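Local coordinates for protein rifamycin polyketide synthase (Amycolatopsis mediterranei, PDB 4LN9) that probably dehydrates a polyketide intermediate during rifamycin assembly, acting as the dehydratase domain of the synthase's terminal module, at residues Pro79-Glu85 / Ile234-Asp240; Val98-Ile104 / Phe265-Arg271. All blocks are in the same frame, centred on the assembly; numbering follows the deposited sequence.

Overall arrangement
Both contacts join the two halves of a double hotdog fold. Their centres lie about 12 Å apart. Contact 1, close to the centre of the chain, brings together the starts of helices 80-93 and 236-251. Contact 2 pairs strands 98-104 and 263-272, where the sheets of the two hotdogs meet. In each half the helix comes first in the chain and its strand follows, so the segments of the two contacts alternate in sequence. The contacts also touch: T81 and V84 of helix 80-93 pack on W267, V84 reaches L270, and L83 reaches I104. Together they tie the two hotdogs into one unit, helix to helix and strand to strand.

Contact 1: Pro79-Glu85 / Ile234-Asp240; sequences PGTGLVE and IHPALLD
T81 and P236 meet where the first turns of helices 80-93 and 236-251 face each other in the double hotdog fold. T81 OG1 donates a hydrogen bond to P236 O at 2.8 Å. P236 O also accepts from D240 N within its own helix. The two donors arrive from opposite faces of the carbonyl plane. With T81 OG1 between the backbone N and the carbonyl carbon (chi1 55°), CG2 is left beside the backbone N and packs on L239, 3.7 Å from L239 CG. The P236 ring lies against backbone, its CG 3.7 Å from G82 CA. P79 CG makes a looser apolar contact with P236 CB, 4.2 Å away, the two rings crossing obliquely.

One turn further along, E85 bends at chi2 (79°) and brings its carboxylate to segment 234-240. E85 OE1 accepts from I234 N at 2.9 Å, in a nearly straight bond from above the carboxylate plane. E85 OE2 is hydrogen-bonded to G233 N and H38 NE2, so bonds at both oxygens hold this buried group.

D240 starts a DxxxH sequence, and its OD2 is hydrogen-bonded to H244 ND1. H70 touches P79 and D240. H70 and D240 are probably the catalytic His and Asp, as in related polyketide dehydratases. H235 is the N-cap of helix 236-251. H235 ND1 accepts from A237 N at 2.8 Å, in the plane of the imidazole ring.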
loop_
_atom_site.group_PDB
_atom_site.type_symbol
_atom_site.label_atom_id
_atom_site.label_comp_id
_atom_site.label_asym_id
_atom_site.label_seq_id
_atom_site.Cartn_x
_atom_site.Cartn_y
_atom_site.Cartn_z
ATOM N N PRO A 79 1.720 -8.639 21.480
ATOM C CA PRO A 79 0.844 -9.711 21.942
ATOM C C PRO A 79 0.002 -10.272 20.800
ATOM O O PRO A 79 -0.348 -9.542 19.871
ATOM C CB PRO A 79 -0.051 -9.016 22.973
ATOM C CG PRO A 79 -0.007 -7.569 22.609
ATOM C CD PRO A 79 1.381 -7.340 22.087
ATOM N N GLY A 80 -0.337 -11.554 20.885
ATOM C CA GLY A 80 -1.377 -12.131 20.039
ATOM C C GLY A 80 -2.589 -11.233 19.870
ATOM O O GLY A 80 -3.174 -11.163 18.789
ATOM N N THR A 81 -2.994 -10.573 20.951
ATOM C CA THR A 81 -4.183 -9.723 20.931
ATOM C C THR A 81 -3.982 -8.459 20.096
ATOM O O THR A 81 -4.941 -7.888 19.578
ATOM C CB THR A 81 -4.615 -9.328 22.355
ATOM O OG1 THR A 81 -3.517 -8.705 23.034
ATOM C CG2 THR A 81 -5.051 -10.557 23.138
ATOM N N GLY A 82 -2.737 -8.003 19.998
ATOM C CA GLY A 82 -2.415 -6.877 19.129
ATOM C C GLY A 82 -2.601 -7.245 17.671
ATOM O O GLY A 82 -3.108 -6.454 16.876
ATOM N N LEU A 83 -2.224 -8.472 17.332
ATOM C CA LEU A 83 -2.420 -8.992 15.985
ATOM C C LEU A 83 -3.903 -9.160 15.667
ATOM O O LEU A 83 -4.362 -8.792 14.584
ATOM C CB LEU A 83 -1.684 -10.324 15.823
ATOM C CG LEU A 83 -0.169 -10.213 16.002
ATOM C CD1 LEU A 83 0.518 -11.533 15.682
ATOM C CD2 LEU A 83 0.382 -9.090 15.133
ATOM N N VAL A 84 -4.660 -9.651 16.645
ATOM C CA VAL A 84 -6.114 -9.739 16.535
ATOM C C VAL A 84 -6.745 -8.377 16.252
ATOM O O VAL A 84 -7.593 -8.251 15.367
ATOM C CB VAL A 84 -6.743 -10.341 17.810
ATOM C CG1 VAL A 84 -8.256 -10.175 17.790
ATOM C CG2 VAL A 84 -6.365 -11.807 17.946
ATOM N N GLU A 85 -6.300 -7.354 16.977
ATOM C CA GLU A 85 -6.828 -6.001 16.797
ATOM C C GLU A 85 -6.514 -5.464 15.402
ATOM O O GLU A 85 -7.355 -4.828 14.767
ATOM C CB GLU A 85 -6.286 -5.050 17.875
ATOM C CG GLU A 85 -6.342 -3.568 17.505
ATOM C CD GLU A 85 -7.728 -2.956 17.665
ATOM O OE1 GLU A 85 -8.631 -3.647 18.183
ATOM O OE2 GLU A 85 -7.915 -1.787 17.263
ATOM N N ILE A 234 -10.397 -2.752 20.324
ATOM C CA ILE A 234 -10.169 -3.045 21.733
ATOM C C ILE A 234 -8.670 -3.003 22.041
ATOM O O ILE A 234 -7.858 -3.487 21.252
ATOM C CB ILE A 234 -10.743 -4.426 22.117
ATOM C CG1 ILE A 234 -10.652 -4.651 23.628
ATOM C CG2 ILE A 234 -10.032 -5.534 21.353
ATOM C CD1 ILE A 234 -11.473 -5.820 24.122
ATOM N N HIS A 235 -8.296 -2.273 23.088
ATOM C CA HIS A 235 -6.885 -2.168 23.453
ATOM C C HIS A 235 -6.289 -3.531 23.707
ATOM O O HIS A 235 -6.904 -4.358 24.388
ATOM C CB HIS A 235 -6.696 -1.251 24.663
ATOM C CG HIS A 235 -5.250 -0.910 24.953
ATOM N ND1 HIS A 235 -4.322 -1.854 25.184
ATOM C CD2 HIS A 235 -4.598 0.317 25.058
ATOM C CE1 HIS A 235 -3.131 -1.268 25.407
ATOM N NE2 HIS A 235 -3.308 0.062 25.358
ATOM N N PRO A 236 -5.206 -3.865 22.985
ATOM C CA PRO A 236 -4.648 -5.210 23.087
ATOM C C PRO A 236 -4.347 -5.617 24.529
ATOM O O PRO A 236 -4.379 -6.804 24.849
ATOM C CB PRO A 236 -3.355 -5.110 22.278
ATOM C CG PRO A 236 -3.652 -4.077 21.247
ATOM C CD PRO A 236 -4.578 -3.085 21.902
ATOM N N ALA A 237 -4.053 -4.645 25.387
ATOM C CA ALA A 237 -3.801 -4.938 26.795
ATOM C C ALA A 237 -5.082 -5.298 27.548
ATOM O O ALA A 237 -5.076 -6.182 28.405
ATOM C CB ALA A 237 -3.084 -3.775 27.470
ATOM N N LEU A 238 -6.193 -4.668 27.173
ATOM C CA LEU A 238 -7.496 -5.025 27.733
ATOM C C LEU A 238 -7.907 -6.449 27.358
ATOM O O LEU A 238 -8.264 -7.247 28.227
ATOM C CB LEU A 238 -8.574 -4.022 27.307
ATOM C CG LEU A 238 -9.865 -4.002 28.133
ATOM C CD1 LEU A 238 -9.576 -3.641 29.582
ATOM C CD2 LEU A 238 -10.878 -3.040 27.530
ATOM N N LEU A 239 -7.748 -6.801 26.086
ATOM C CA LEU A 239 -8.068 -8.149 25.633
ATOM C C LEU A 239 -7.097 -9.183 26.199
ATOM O O LEU A 239 -7.511 -10.262 26.623
ATOM C CB LEU A 239 -8.105 -8.226 24.104
ATOM C CG LEU A 239 -8.594 -9.558 23.526
ATOM C CD1 LEU A 239 -9.958 -9.917 24.097
ATOM C CD2 LEU A 239 -8.639 -9.508 22.006
ATOM N N ASP A 240 -5.817 -8.827 26.272
ATOM C CA ASP A 240 -4.826 -9.731 26.847
ATOM C C ASP A 240 -5.126 -10.040 28.310
ATOM O O ASP A 240 -5.010 -11.186 28.744
ATOM C CB ASP A 240 -3.408 -9.175 26.707
ATOM C CG ASP A 240 -2.345 -10.206 27.049
ATOM O OD1 ASP A 240 -1.964 -10.987 26.150
ATOM O OD2 ASP A 240 -1.931 -10.270 28.226
#

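Contact 2: Val98-Ile104 / Phe265-Arg271; sequences VLDELVI and FAWNGLR
The W267 indole turns an edge to strand 98-104. Its CG lies beside the backbone N (chi1 -64°), which lays the CD1 and NE1 edge along L102 and I104. L102 O lies at that edge, in the ring plane, and I104 CG1 sits near the same plane, 3.9 Å from W267 NE1. L307 and L310 also touch the indole. V103 CG1 lies oblique to the F265 ring, 4.3 Å from F265 CE2, and R313 makes a cation-pi contact with that ring. The R271 guanidinium has V98 CG1 over one face, offset toward the rim, and R271 NE forms a salt bridge with E156. The amide of N268 runs beside the extended E101 chain, and E101 CG is 3.7 Å from N268 ND2.

The backbones form an antiparallel pair that joins the sheets of the two hotdogs. The bond from W267 N to L102 O is 2.8 Å and nearly straight. I104 N to F265 O continues the pairing. L99 and L270 exchange bonds both ways. The register holds from end to end, but L99 and L102, three residues apart, fall on the same face. G269 and L270 both face L99, a G1 beta bulge. G269 has positive phi (68°), and its N reaches D100 O at 3.0 Å from above the carbonyl plane.

On the face toward helix 80-93, L99 CB meets L270 CB at 4.0 Å. E101, V103, A266 and N268 occupy the other. W267 NE1 is buried with no hydrogen-bond partner in the model, so this N-H adds no polar bond to the contact.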
loop_
_atom_site.group_PDB
_atom_site.type_symbol
_atom_site.label_atom_id
_atom_site.label_comp_id
_atom_site.label_asym_id
_atom_site.label_seq_id
_atom_site.Cartn_x
_atom_site.Cartn_y
_atom_site.Cartn_z
ATOM N N VAL A 98 -15.789 -9.719 11.201
ATOM C CA VAL A 98 -15.743 -10.951 11.992
ATOM C C VAL A 98 -14.469 -11.748 11.737
ATOM O O VAL A 98 -14.155 -12.087 10.596
ATOM C CB VAL A 98 -16.969 -11.848 11.733
ATOM C CG1 VAL A 98 -16.838 -13.158 12.495
ATOM C CG2 VAL A 98 -18.245 -11.120 12.130
ATOM N N LEU A 99 -13.734 -12.040 12.807
ATOM C CA LEU A 99 -12.522 -12.845 12.702
ATOM C C LEU A 99 -12.846 -14.336 12.782
ATOM O O LEU A 99 -12.930 -14.912 13.867
ATOM C CB LEU A 99 -11.497 -12.442 13.771
ATOM C CG LEU A 99 -10.079 -13.015 13.639
ATOM C CD1 LEU A 99 -9.527 -12.794 12.239
ATOM C CD2 LEU A 99 -9.150 -12.416 14.686
ATOM N N ASP A 100 -13.100 -14.928 11.617
ATOM C CA ASP A 100 -13.481 -16.334 11.501
ATOM C C ASP A 100 -12.362 -17.209 12.058
ATOM O O ASP A 100 -12.596 -18.081 12.895
ATOM C CB ASP A 100 -13.721 -16.671 10.023
ATOM C CG ASP A 100 -14.586 -17.906 9.825
ATOM O OD1 ASP A 100 -15.057 -18.483 10.830
ATOM O OD2 ASP A 100 -14.803 -18.295 8.655
ATOM N N GLU A 101 -11.132 -16.889 11.667
ATOM C CA GLU A 101 -9.966 -17.656 12.088
ATOM C C GLU A 101 -8.698 -16.810 11.982
ATOM O O GLU A 101 -8.567 -15.977 11.084
ATOM C CB GLU A 101 -9.837 -18.923 11.237
ATOM C CG GLU A 101 -8.698 -19.845 11.642
ATOM C CD GLU A 101 -8.750 -21.180 10.924
ATOM O OE1 GLU A 101 -9.530 -21.308 9.956
ATOM O OE2 GLU A 101 -8.034 -22.113 11.347
ATOM N N LEU A 102 -7.820 -16.944 12.972
ATOM C CA LEU A 102 -6.478 -16.377 12.879
ATOM C C LEU A 102 -5.462 -17.309 13.519
ATOM O O LEU A 102 -5.633 -17.735 14.662
ATOM C CB LEU A 102 -6.423 -14.998 13.542
ATOM C CG LEU A 102 -5.181 -14.153 13.242
ATOM C CD1 LEU A 102 -5.142 -13.756 11.775
ATOM C CD2 LEU A 102 -5.127 -12.922 14.136
ATOM N N VAL A 103 -4.466 -17.716 12.740
ATOM C CA VAL A 103 -3.399 -18.557 13.264
ATOM C C VAL A 103 -2.122 -17.749 13.459
ATOM O O VAL A 103 -1.695 -17.027 12.557
ATOM C CB VAL A 103 -3.113 -19.755 12.339
ATOM C CG1 VAL A 103 -1.910 -20.538 12.841
ATOM C CG2 VAL A 103 -4.339 -20.652 12.243
ATOM N N ILE A 104 -1.584 -17.776 14.674
ATOM C CA ILE A 104 -0.341 -17.068 14.963
ATOM C C ILE A 104 0.867 -17.944 14.648
ATOM O O ILE A 104 0.977 -19.064 15.144
ATOM C CB ILE A 104 -0.271 -16.605 16.432
ATOM C CG1 ILE A 104 -1.592 -15.955 16.851
ATOM C CG2 ILE A 104 0.885 -15.633 16.628
ATOM C CD1 ILE A 104 -1.814 -14.582 16.255
ATOM N N PHE A 265 -2.222 -19.575 20.085
ATOM C CA PHE A 265 -1.890 -20.233 18.821
ATOM C C PHE A 265 -2.958 -20.018 17.747
ATOM O O PHE A 265 -2.694 -19.402 16.715
ATOM C CB PHE A 265 -1.618 -21.725 19.037
ATOM C CG PHE A 265 -1.359 -22.488 17.767
ATOM C CD1 PHE A 265 -2.185 -23.538 17.400
ATOM C CD2 PHE A 265 -0.244 -22.218 16.990
ATOM C CE1 PHE A 265 -1.948 -24.255 16.242
ATOM C CE2 PHE A 265 -0.003 -22.927 15.827
ATOM C CZ PHE A 265 -0.853 -23.951 15.456
ATOM N N ALA A 266 -4.173 -20.493 18.012
ATOM C CA ALA A 266 -5.260 -20.403 17.039
ATOM C C ALA A 266 -6.501 -19.724 17.617
ATOM O O ALA A 266 -7.085 -20.198 18.593
ATOM C CB ALA A 266 -5.608 -21.782 16.499
ATOM N N TRP A 267 -6.951 -18.674 16.937
ATOM C CA TRP A 267 -8.155 -17.943 17.322
ATOM C C TRP A 267 -9.277 -18.353 16.419
ATOM O O TRP A 267 -9.126 -18.338 15.197
ATOM C CB TRP A 267 -7.918 -16.445 17.163
ATOM C CG TRP A 267 -6.848 -15.890 18.069
ATOM C CD1 TRP A 267 -5.469 -16.025 17.943
ATOM C CD2 TRP A 267 -7.042 -15.018 19.234
ATOM N NE1 TRP A 267 -4.820 -15.327 18.929
ATOM C CE2 TRP A 267 -5.706 -14.719 19.749
ATOM C CE3 TRP A 267 -8.147 -14.499 19.889
ATOM C CZ2 TRP A 267 -5.513 -13.947 20.880
ATOM C CZ3 TRP A 267 -7.938 -13.697 21.013
ATOM C CH2 TRP A 267 -6.653 -13.427 21.494
ATOM N N ASN A 268 -10.462 -18.545 16.987
ATOM C CA ASN A 268 -11.627 -18.900 16.190
ATOM C C ASN A 268 -12.860 -18.140 16.652
ATOM O O ASN A 268 -13.168 -18.114 17.843
ATOM C CB ASN A 268 -11.884 -20.406 16.268
ATOM C CG ASN A 268 -10.773 -21.220 15.635
ATOM O OD1 ASN A 268 -9.931 -21.789 16.330
ATOM N ND2 ASN A 268 -10.761 -21.271 14.309
ATOM N N GLY A 269 -13.504 -17.441 15.722
ATOM C CA GLY A 269 -14.773 -16.775 16.003
ATOM C C GLY A 269 -14.634 -15.614 16.969
ATOM O O GLY A 269 -15.343 -15.540 17.974
ATOM N N LEU A 270 -13.767 -14.667 16.628
ATOM C CA LEU A 270 -13.654 -13.445 17.409
ATOM C C LEU A 270 -14.463 -12.283 16.838
ATOM O O LEU A 270 -14.344 -11.942 15.658
ATOM C CB LEU A 270 -12.198 -13.035 17.620
ATOM C CG LEU A 270 -12.171 -11.821 18.550
ATOM C CD1 LEU A 270 -11.463 -12.092 19.873
ATOM C CD2 LEU A 270 -11.638 -10.563 17.872
ATOM N N ARG A 271 -15.312 -11.705 17.683
ATOM C CA ARG A 271 -16.135 -10.564 17.301
ATOM C C ARG A 271 -15.935 -9.420 18.280
ATOM O O ARG A 271 -16.096 -9.594 19.489
ATOM C CB ARG A 271 -17.609 -10.952 17.302
ATOM C CG ARG A 271 -18.049 -11.721 16.073
ATOM C CD ARG A 271 -19.490 -12.169 16.228
ATOM N NE ARG A 271 -19.873 -13.106 15.179
ATOM C CZ ARG A 271 -19.568 -14.400 15.187
ATOM N NH1 ARG A 271 -18.925 -14.927 16.220
ATOM N NH2 ARG A 271 -19.928 -15.171 14.171
#